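Local structure of mandelate racemase/muconate lactonizing enzyme (Roseovarius nubinhibens, 2QDD) at the interface of chains A and B. The protein is a magnesium-dependent member of the enolase superfamily that probably abstracts the alpha-proton of a carboxylate substrate to give a metal-stabilised enolate intermediate. Residues are numbered along the deposited sequence; one frame, centred on the assembly and turned at random. Chains: chain A/B, Mandelate racemase/muconate lactonizing enzyme.

The interface of chains A and B. Residues chain A 238-240, 262; chain B 207, 231, 235.
B:Arg235 and B:His231 converge on the carboxylate of A:Glu262, whose OE2 accepts from both, one from either face of the carboxylate plane. NE2 of the B:His231 imidazole donates to A:Glu262 OE2 at 2.5 Å on its anti side, with the oxygen in the ring plane but carboxylate and ring turned 73° apart. On the syn side NH1 of B:Arg235 makes a salt bridge to A:Glu262 OE2 at 2.9 Å. The guanidinium, only 15° from parallel to the carboxylate, also reaches end-on to the backbone carbonyl of A:Asn238, NH1 and NH2 of B:Arg235 each 2.8 Å from its O and both above one face of the carbonyl plane. Bends at chi2 and chi3 (71° for the latter) carry the arginine to this double grip. The other carboxylate oxygen, A:Glu262 OE1, takes the backbone N-H of A:Ile240 at 3.0 Å, which helps fix the rotation of the carboxylate. Methionine in place of B:Arg235 would probably leave the A:Asn238 carbonyl without its paired donors and the A:Glu262 charge poorly balanced. Around this compact polar knot the packing is looser: CG1 of B:Val207 comes no nearer than 4.1 Å to A:Pro239 N, and CD1 of A:Ile240 merely skirts the guanidinium. The site joins the loop entering strand 240-242 and the residue before strand 263-266 to helices 203-210 and 226-233, linking C-terminal modified TIM barrels in the deposited assembly of eight; the structure alone does not show whether this pairing is biological.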
# COMPACT_ATOMS: atom_id res chain seq x y z
N ASN A 238 5.91 -22.60 2.89
CA ASN A 238 6.69 -22.98 4.08
C ASN A 238 6.83 -21.83 5.07
O ASN A 238 6.89 -20.67 4.65
CB ASN A 238 8.11 -23.39 3.68
CG ASN A 238 8.14 -24.69 2.91
OD1 ASN A 238 7.75 -24.74 1.74
ND2 ASN A 238 8.62 -25.75 3.55
N PRO A 239 6.93 -22.14 6.39
CA PRO A 239 7.42 -21.17 7.38
C PRO A 239 8.86 -20.72 7.10
O PRO A 239 9.72 -21.55 6.80
CB PRO A 239 7.37 -21.96 8.70
CG PRO A 239 6.42 -23.06 8.47
CD PRO A 239 6.58 -23.43 7.02
N ILE A 240 9.11 -19.42 7.20
CA ILE A 240 10.43 -18.86 6.91
C ILE A 240 11.08 -18.33 8.18
O ILE A 240 10.49 -17.54 8.93
CB ILE A 240 10.39 -17.81 5.75
CG1 ILE A 240 10.53 -18.52 4.40
CG2 ILE A 240 11.53 -16.79 5.86
CD1 ILE A 240 9.25 -18.59 3.62
N GLU A 262 8.11 -16.01 10.07
CA GLU A 262 7.35 -16.47 11.23
C GLU A 262 8.28 -16.78 12.40
O GLU A 262 7.84 -17.14 13.50
CB GLU A 262 6.53 -17.71 10.86
CG GLU A 262 5.31 -17.44 9.98
CD GLU A 262 5.64 -17.41 8.49
OE1 GLU A 262 6.71 -17.91 8.08
OE2 GLU A 262 4.81 -16.88 7.73
N VAL B 207 0.71 -22.00 9.73
CA VAL B 207 1.14 -22.12 8.33
C VAL B 207 1.55 -23.56 8.00
O VAL B 207 1.15 -24.09 6.96
CB VAL B 207 2.27 -21.09 8.00
CG1 VAL B 207 2.93 -21.38 6.66
CG2 VAL B 207 1.70 -19.68 8.00
N HIS B 231 -1.77 -12.51 9.00
CA HIS B 231 -0.54 -13.08 8.46
C HIS B 231 -0.77 -14.50 7.95
O HIS B 231 -0.43 -14.80 6.81
CB HIS B 231 0.57 -13.06 9.52
CG HIS B 231 1.89 -13.56 9.02
ND1 HIS B 231 2.90 -12.72 8.61
CD2 HIS B 231 2.37 -14.82 8.88
CE1 HIS B 231 3.94 -13.43 8.23
NE2 HIS B 231 3.65 -14.71 8.39
N ARG B 235 -1.39 -16.76 3.73
CA ARG B 235 -0.43 -17.82 3.45
C ARG B 235 -1.07 -19.21 3.35
O ARG B 235 -0.40 -20.18 2.99
CB ARG B 235 0.67 -17.82 4.51
CG ARG B 235 1.51 -16.54 4.58
CD ARG B 235 2.94 -16.82 5.01
NE ARG B 235 3.70 -17.51 3.97
CZ ARG B 235 4.76 -18.28 4.17
NH1 ARG B 235 5.21 -18.51 5.40
NH2 ARG B 235 5.37 -18.84 3.14